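Local coordinates for ABC transporter binding protein AcbH (Actinoplanes, PDB 3OO8) that binds beta-D-galactopyranose with exclusive preference, acting as the extracellular solute receptor of an ABC transporter, at residues V143-K148 against Q266-Y271; L180-K185 against Q389-P394; D186-L191 against M260-N265. The protein carries 2 engineered substitutions. All coordinates share one frame; numbering follows the deposited sequence.

Interaction 1: V143-K148 against Q266-Y271; sequences VVFYNK and QVAANY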
# COMPACT_ATOMS: atom_id res chain seq x y z
N VAL A 143 -8.09 -0.53 4.81
CA VAL A 143 -9.00 -1.27 5.69
C VAL A 143 -10.30 -0.46 5.79
O VAL A 143 -10.40 0.61 5.22
CB VAL A 143 -8.37 -1.40 7.14
CG1 VAL A 143 -7.26 -2.46 7.15
CG2 VAL A 143 -7.76 -0.09 7.61
N VAL A 144 -11.31 -1.02 6.47
CA VAL A 144 -12.65 -0.39 6.55
C VAL A 144 -12.76 0.36 7.88
O VAL A 144 -12.72 -0.23 8.97
CB VAL A 144 -13.77 -1.47 6.56
CG1 VAL A 144 -15.12 -0.77 6.55
CG2 VAL A 144 -13.67 -2.47 5.39
N PHE A 145 -12.95 1.67 7.79
CA PHE A 145 -13.02 2.54 8.98
C PHE A 145 -14.46 2.74 9.39
O PHE A 145 -15.34 2.63 8.56
CB PHE A 145 -12.38 3.89 8.66
CG PHE A 145 -10.90 3.79 8.51
CD1 PHE A 145 -10.07 3.94 9.63
CD2 PHE A 145 -10.35 3.58 7.26
CE1 PHE A 145 -8.69 3.80 9.53
CE2 PHE A 145 -8.94 3.44 7.12
CZ PHE A 145 -8.12 3.56 8.26
N TYR A 146 -14.66 2.93 10.69
CA TYR A 146 -16.00 3.19 11.25
C TYR A 146 -15.84 3.96 12.54
O TYR A 146 -14.75 4.15 13.05
CB TYR A 146 -16.71 1.87 11.52
CG TYR A 146 -16.09 1.01 12.60
CD1 TYR A 146 -16.60 1.01 13.89
CD2 TYR A 146 -14.98 0.21 12.32
CE1 TYR A 146 -16.03 0.21 14.87
CE2 TYR A 146 -14.40 -0.59 13.30
CZ TYR A 146 -14.94 -0.59 14.59
OH TYR A 146 -14.41 -1.37 15.58
N ASN A 147 -16.96 4.47 13.06
CA ASN A 147 -16.94 5.17 14.35
C ASN A 147 -17.41 4.21 15.47
O ASN A 147 -18.52 3.65 15.40
CB ASN A 147 -17.94 6.34 14.27
CG ASN A 147 -17.51 7.38 13.27
OD1 ASN A 147 -18.24 7.70 12.32
ND2 ASN A 147 -16.33 7.91 13.46
N LYS A 148 -16.59 4.06 16.50
CA LYS A 148 -16.88 3.10 17.58
C LYS A 148 -18.19 3.43 18.30
O LYS A 148 -19.00 2.54 18.57
CB LYS A 148 -15.76 3.08 18.60
CG LYS A 148 -14.52 2.36 18.08
CD LYS A 148 -13.37 2.45 19.08
CE LYS A 148 -12.81 3.83 19.18
NZ LYS A 148 -11.54 3.82 19.97
N GLN A 266 -5.11 8.38 4.74
CA GLN A 266 -6.13 9.21 4.09
C GLN A 266 -7.25 9.43 5.08
O GLN A 266 -7.40 10.54 5.65
CB GLN A 266 -6.62 8.53 2.81
CG GLN A 266 -5.48 8.33 1.80
CD GLN A 266 -5.51 6.97 1.15
OE1 GLN A 266 -6.55 6.37 0.90
NE2 GLN A 266 -4.32 6.48 0.85
N VAL A 267 -8.02 8.37 5.37
CA VAL A 267 -9.20 8.53 6.22
C VAL A 267 -8.85 9.03 7.62
O VAL A 267 -9.45 10.01 8.09
CB VAL A 267 -10.06 7.21 6.32
CG1 VAL A 267 -11.28 7.43 7.26
CG2 VAL A 267 -10.52 6.76 4.92
N ALA A 268 -7.93 8.37 8.31
CA ALA A 268 -7.61 8.76 9.69
C ALA A 268 -6.96 10.14 9.72
O ALA A 268 -7.23 10.95 10.63
CB ALA A 268 -6.72 7.72 10.36
N ALA A 269 -6.11 10.42 8.73
CA ALA A 269 -5.43 11.71 8.65
C ALA A 269 -6.45 12.83 8.49
O ALA A 269 -6.21 13.95 8.94
CB ALA A 269 -4.43 11.73 7.49
N ASN A 270 -7.57 12.52 7.86
CA ASN A 270 -8.59 13.55 7.56
C ASN A 270 -9.42 13.93 8.77
O ASN A 270 -10.03 15.01 8.79
CB ASN A 270 -9.52 13.10 6.44
CG ASN A 270 -10.19 14.27 5.72
OD1 ASN A 270 -11.41 14.47 5.81
ND2 ASN A 270 -9.39 15.06 5.02
N TYR A 271 -9.48 13.02 9.75
CA TYR A 271 -10.30 13.26 10.95
C TYR A 271 -9.73 14.42 11.76
O TYR A 271 -8.51 14.64 11.81
CB TYR A 271 -10.37 12.01 11.84
CG TYR A 271 -11.60 11.16 11.66
CD1 TYR A 271 -12.05 10.79 10.39
CD2 TYR A 271 -12.32 10.73 12.76
CE1 TYR A 271 -13.20 10.04 10.22
CE2 TYR A 271 -13.46 9.95 12.61
CZ TYR A 271 -13.88 9.59 11.35
OH TYR A 271 -15.01 8.83 11.19
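F145 lays one face of its ring against V267, and tracing the phenylalanine outward from its backbone accounts for most of this buried contact. CB meets CG1 of V267 at 4.0 Å. The first torsion sets CG opposite the carbonyl carbon and beside the backbone nitrogen (chi1 -71°), which swings the ring out from strand 134-147 to the neighbouring helix. At the next step, CG lies 3.9 Å from V267 CG1. Further along that rim, CD2 comes within 3.8 Å of V267 CB, and CE2 within 4.0 Å of the same atom. This is a CH-pi contact: V267 CB sits 4.1 Å from the ring centroid and 24° off the ring normal, over the face but displaced toward the rim. On the other limb of the ring, CE1 approaches A268 CB at a slant, at a looser 4.5 Å. The phenylalanine and the valine run antiparallel alongside one another, and V267 also touches M260 on strand 257-261.

Just beyond the helix end, the Y271 ring meets the side-chain amide of N147 at its edge, by the hydroxyl, the two planes turned 37° apart. Y271 rests in addition on L252 and E253 of helix 245-253, while A268 touches W337.

A short helix is thus seated by apolar side chains on an antiparallel pair of strands. Its first turn holds Q266, a galactose-binding residue, and the strand leads in from W142, a second one, so the packing appears to back the sugar-binding residues in a class 2 solute-binding fold.

Interaction 2: L180-K185 against Q389-P394; sequences LAFADK and QFIDQP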
# COMPACT_ATOMS: atom_id res chain seq x y z
N LEU A 180 -21.50 2.52 3.00
CA LEU A 180 -20.12 2.81 2.68
C LEU A 180 -19.98 4.16 1.99
O LEU A 180 -20.41 4.36 0.86
CB LEU A 180 -19.56 1.69 1.79
CG LEU A 180 -19.37 0.31 2.43
CD1 LEU A 180 -19.56 -0.77 1.38
CD2 LEU A 180 -17.97 0.24 3.09
N ALA A 181 -19.38 5.11 2.69
CA ALA A 181 -18.97 6.35 2.04
C ALA A 181 -18.03 5.94 0.90
O ALA A 181 -17.16 5.08 1.07
CB ALA A 181 -18.24 7.25 3.02
N PHE A 182 -18.21 6.56 -0.26
CA PHE A 182 -17.48 6.14 -1.44
C PHE A 182 -17.26 7.33 -2.38
O PHE A 182 -18.17 8.12 -2.64
CB PHE A 182 -18.25 5.02 -2.13
CG PHE A 182 -17.47 4.32 -3.23
CD1 PHE A 182 -16.22 3.79 -2.97
CD2 PHE A 182 -18.02 4.20 -4.51
CE1 PHE A 182 -15.52 3.17 -3.97
CE2 PHE A 182 -17.32 3.57 -5.53
CZ PHE A 182 -16.06 3.05 -5.25
N ALA A 183 -16.05 7.41 -2.92
CA ALA A 183 -15.62 8.53 -3.74
C ALA A 183 -14.61 8.06 -4.78
O ALA A 183 -13.77 7.18 -4.50
CB ALA A 183 -15.00 9.60 -2.86
N ASP A 184 -14.69 8.61 -5.99
CA ASP A 184 -13.74 8.23 -7.02
C ASP A 184 -13.43 9.33 -8.04
O ASP A 184 -12.87 9.06 -9.09
CB ASP A 184 -14.20 6.99 -7.76
CG ASP A 184 -13.06 6.26 -8.45
OD1 ASP A 184 -11.95 6.20 -7.87
OD2 ASP A 184 -13.29 5.71 -9.56
N LYS A 185 -13.81 10.56 -7.73
CA LYS A 185 -13.40 11.64 -8.61
C LYS A 185 -11.87 11.67 -8.80
O LYS A 185 -11.38 12.03 -9.87
CB LYS A 185 -13.92 12.98 -8.08
CG LYS A 185 -13.69 14.15 -9.05
CD LYS A 185 -14.47 15.38 -8.59
CE LYS A 185 -14.58 16.42 -9.70
NZ LYS A 185 -13.26 17.04 -9.99
N GLN A 389 -16.10 3.84 -15.38
CA GLN A 389 -17.15 3.44 -16.31
C GLN A 389 -18.03 2.34 -15.68
O GLN A 389 -19.26 2.39 -15.76
CB GLN A 389 -16.52 3.03 -17.65
CG GLN A 389 -17.52 2.74 -18.75
CD GLN A 389 -16.86 2.54 -20.11
OE1 GLN A 389 -15.63 2.59 -20.24
NE2 GLN A 389 -17.68 2.30 -21.14
N PHE A 390 -17.41 1.39 -14.98
CA PHE A 390 -18.16 0.36 -14.26
C PHE A 390 -19.06 0.97 -13.17
O PHE A 390 -20.24 0.65 -13.04
CB PHE A 390 -17.22 -0.68 -13.63
CG PHE A 390 -17.93 -1.63 -12.71
CD1 PHE A 390 -18.68 -2.70 -13.21
CD2 PHE A 390 -17.89 -1.44 -11.33
CE1 PHE A 390 -19.35 -3.58 -12.35
CE2 PHE A 390 -18.58 -2.31 -10.47
CZ PHE A 390 -19.30 -3.37 -10.97
N ILE A 391 -18.48 1.85 -12.35
CA ILE A 391 -19.20 2.52 -11.29
C ILE A 391 -20.41 3.25 -11.86
O ILE A 391 -21.47 3.18 -11.25
CB ILE A 391 -18.29 3.48 -10.51
CG1 ILE A 391 -17.29 2.67 -9.68
CG2 ILE A 391 -19.12 4.45 -9.62
CD1 ILE A 391 -16.10 3.46 -9.18
N ASP A 392 -20.26 3.93 -13.00
CA ASP A 392 -21.38 4.63 -13.65
C ASP A 392 -22.53 3.72 -14.09
O ASP A 392 -23.70 4.13 -14.10
CB ASP A 392 -20.88 5.37 -14.89
CG ASP A 392 -20.18 6.68 -14.57
OD1 ASP A 392 -20.45 7.25 -13.49
OD2 ASP A 392 -19.38 7.15 -15.42
N GLN A 393 -22.21 2.49 -14.48
CA GLN A 393 -23.19 1.53 -14.97
C GLN A 393 -22.72 0.12 -14.66
O GLN A 393 -22.11 -0.54 -15.52
CB GLN A 393 -23.37 1.66 -16.49
CG GLN A 393 -23.77 3.06 -16.94
CD GLN A 393 -24.37 3.10 -18.35
OE1 GLN A 393 -24.48 2.08 -19.03
NE2 GLN A 393 -24.79 4.29 -18.77
N PRO A 394 -23.01 -0.36 -13.44
CA PRO A 394 -22.51 -1.68 -13.00
C PRO A 394 -23.30 -2.90 -13.48
O PRO A 394 -23.90 -3.64 -12.68
CB PRO A 394 -22.51 -1.56 -11.47
CG PRO A 394 -23.69 -0.59 -11.21
CD PRO A 394 -23.56 0.42 -12.32
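I391 drives its terminal methyl between F182 and D184, and nearly all of the contact is gathered at that single carbon. CD1 lies 3.9 Å from CE2 of F182 and 4.0 Å from CZ, meeting the phenylalanine at its edge, close to the ring plane, as the two side chains reach toward each other from their segments. To another side the methyl comes to 3.6 Å from OD2 of D184, while CG of the same carboxylate stands back at 4.2 Å. The isoleucine chain is stretched beyond CG1 (chi2 163°), and this extension carries CD1 clear of the helix to the chain that leaves strand 178-181.

The carboxylate is placed by OD1, which accepts the backbone N-H of A190; separately, Q388 NE2 bonds the backbone oxygen of D184. In the class 2 solute-binding fold of this receptor, the contact joins the chain leaving strand 178-181 to the last turn of helix 377-392, close to the carboxyl end of the protein. F182 itself leans on W229 of helix 220-232.

The tight part of the contact is therefore the D184 side, where the aspartate is buried and the methyl approaches most closely. The ring side is looser: F182 and I391 both remain partly exposed, and they touch through the ring edge alone. F390 turns instead into the helical packing behind, where it meets the rings of F226 and W229, and where CB of P394 lies over one of its faces, 3.7 Å above the plane and offset toward the rim.

Interaction 3: D186-L191 against M260-N265; sequences DGWPAL and MFQGSN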
# COMPACT_ATOMS: atom_id res chain seq x y z
N ASP A 186 -11.13 11.28 -7.75
CA ASP A 186 -9.68 11.25 -7.75
C ASP A 186 -9.06 10.11 -8.55
O ASP A 186 -7.86 10.09 -8.80
CB ASP A 186 -9.16 11.22 -6.31
CG ASP A 186 -9.63 12.41 -5.49
OD1 ASP A 186 -9.34 13.56 -5.88
OD2 ASP A 186 -10.28 12.19 -4.46
N GLY A 187 -9.90 9.16 -8.96
CA GLY A 187 -9.52 8.10 -9.90
C GLY A 187 -8.89 6.92 -9.21
O GLY A 187 -9.31 5.77 -9.40
N TRP A 188 -7.91 7.19 -8.36
CA TRP A 188 -7.20 6.08 -7.71
C TRP A 188 -7.96 5.41 -6.52
O TRP A 188 -7.76 4.22 -6.30
CB TRP A 188 -5.79 6.49 -7.27
CG TRP A 188 -5.81 7.68 -6.35
CD1 TRP A 188 -5.67 9.01 -6.71
CD2 TRP A 188 -5.99 7.66 -4.93
NE1 TRP A 188 -5.79 9.81 -5.60
CE2 TRP A 188 -5.96 9.02 -4.49
CE3 TRP A 188 -6.18 6.64 -3.99
CZ2 TRP A 188 -6.11 9.36 -3.15
CZ3 TRP A 188 -6.33 6.99 -2.63
CH2 TRP A 188 -6.31 8.35 -2.24
N PRO A 189 -8.84 6.12 -5.78
CA PRO A 189 -9.44 5.43 -4.63
C PRO A 189 -10.13 4.09 -4.94
O PRO A 189 -9.94 3.11 -4.19
CB PRO A 189 -10.47 6.45 -4.09
CG PRO A 189 -9.84 7.78 -4.45
CD PRO A 189 -9.28 7.53 -5.85
N ALA A 190 -10.88 4.01 -6.04
CA ALA A 190 -11.63 2.78 -6.37
C ALA A 190 -10.74 1.61 -6.74
O ALA A 190 -11.20 0.46 -6.72
CB ALA A 190 -12.67 3.06 -7.50
N LEU A 191 -9.51 1.90 -7.14
CA LEU A 191 -8.59 0.80 -7.44
C LEU A 191 -8.43 -0.09 -6.21
O LEU A 191 -8.22 -1.30 -6.34
CB LEU A 191 -7.22 1.33 -7.86
CG LEU A 191 -7.18 2.28 -9.07
CD1 LEU A 191 -5.72 2.55 -9.43
CD2 LEU A 191 -7.95 1.60 -10.22
N MET A 260 -16.09 3.39 5.76
CA MET A 260 -15.40 3.84 4.55
C MET A 260 -14.12 3.01 4.39
O MET A 260 -13.36 2.86 5.35
CB MET A 260 -15.02 5.30 4.61
CG MET A 260 -14.25 5.72 3.36
SD MET A 260 -14.11 7.53 3.36
CE MET A 260 -13.18 7.79 1.84
N PHE A 261 -13.92 2.45 3.20
CA PHE A 261 -12.72 1.63 2.92
C PHE A 261 -11.69 2.48 2.21
O PHE A 261 -11.95 2.97 1.12
CB PHE A 261 -13.10 0.40 2.03
CG PHE A 261 -11.91 -0.47 1.64
CD1 PHE A 261 -11.36 -1.32 2.59
CD2 PHE A 261 -11.38 -0.42 0.36
CE1 PHE A 261 -10.30 -2.14 2.26
CE2 PHE A 261 -10.28 -1.22 0.04
CZ PHE A 261 -9.78 -2.09 1.01
N GLN A 262 -10.53 2.70 2.82
CA GLN A 262 -9.44 3.39 2.13
C GLN A 262 -8.15 3.26 2.97
O GLN A 262 -8.12 2.49 3.94
CB GLN A 262 -9.78 4.87 1.83
CG GLN A 262 -9.64 5.18 0.36
CD GLN A 262 -10.00 6.60 -0.01
OE1 GLN A 262 -11.08 6.85 -0.53
NE2 GLN A 262 -9.09 7.53 0.24
N GLY A 263 -7.10 3.98 2.60
CA GLY A 263 -5.83 3.92 3.34
C GLY A 263 -5.89 4.70 4.65
O GLY A 263 -6.58 5.72 4.72
N SER A 264 -5.19 4.23 5.69
CA SER A 264 -5.26 4.99 6.96
C SER A 264 -4.65 6.39 6.88
O SER A 264 -5.12 7.31 7.57
CB SER A 264 -4.58 4.23 8.09
OG SER A 264 -3.21 4.21 7.80
N ASN A 265 -3.65 6.58 6.03
CA ASN A 265 -3.03 7.90 5.87
C ASN A 265 -3.91 8.86 5.07
O ASN A 265 -3.51 9.98 4.73
CB ASN A 265 -1.62 7.77 5.29
CG ASN A 265 -1.62 7.46 3.82
OD1 ASN A 265 -2.66 7.17 3.23
ND2 ASN A 265 -0.44 7.50 3.22
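Q262 points the flat amide at its end between P189 and W188, touching each with a different atom. In this class 2 solute-binding fold, Q262 stands at the corner where strand 257-261 gives way to the helix bearing Q266, and the opposing loop leads into helix 191-201.

Van der Waals contacts come first. OE1 of Q262 lies 3.6 Å from P189 CB, with the amide carbon CD behind it at 4.1 Å. NE2 meets the six-membered ring of W188, 3.8 Å from CH2 and 4.0 Å from CZ3; the approach is oblique, the amide and indole planes being 73° apart. Between these neighbours the tryptophan and proline pack on each other, CD of P189 lying 3.4 Å above one indole face near its rim. W188 CG sits between its backbone nitrogen and carbonyl carbon (chi1 57°), folding the indole over the following proline. The indole also meets the ring of W245, from helix 245-253.

Hydrogen bonds form a second group, and the one that fixes the glutamine runs beyond the two segments, from Q262 NE2 to Q266 OE1. The first torsion of Q262 is strained, away from the staggered positions (chi1 -124°), whereas the chain beyond CG is extended. A leucine in its place would probably leave OE1 of Q266, a galactose-binding residue, with the G263 N-H but without the glutamine's donor, weakening the hold on that amide. Two donors thus converge on one oxygen, the backbone N of G263 bonding to OE1 of Q266 beside NE2 of Q262.

Overall arrangement
The three contacts form a chain running from the sugar site to the carboxyl-terminal helices. Interactions 1 and 3 are closest, their centres 11 Å apart, and they join as antiparallel strands: F145 N lies 2.7 Å from M260 O, and V143 N lies 3.1 Å from Q262 O. Interaction 3 continues into interaction 2, 12 Å away between centres, through a probable hydrogen bond of 3.0 Å from A190 N to D184 OD1. Interactions 1 and 2 do not touch but share one sheet. The residues that bind galactose lie beside this line, though no sugar occupies the site here: interaction 1 contains Q266, and W142 is about 4 Å from Q262 and about 8 Å from F182, side chain to side chain.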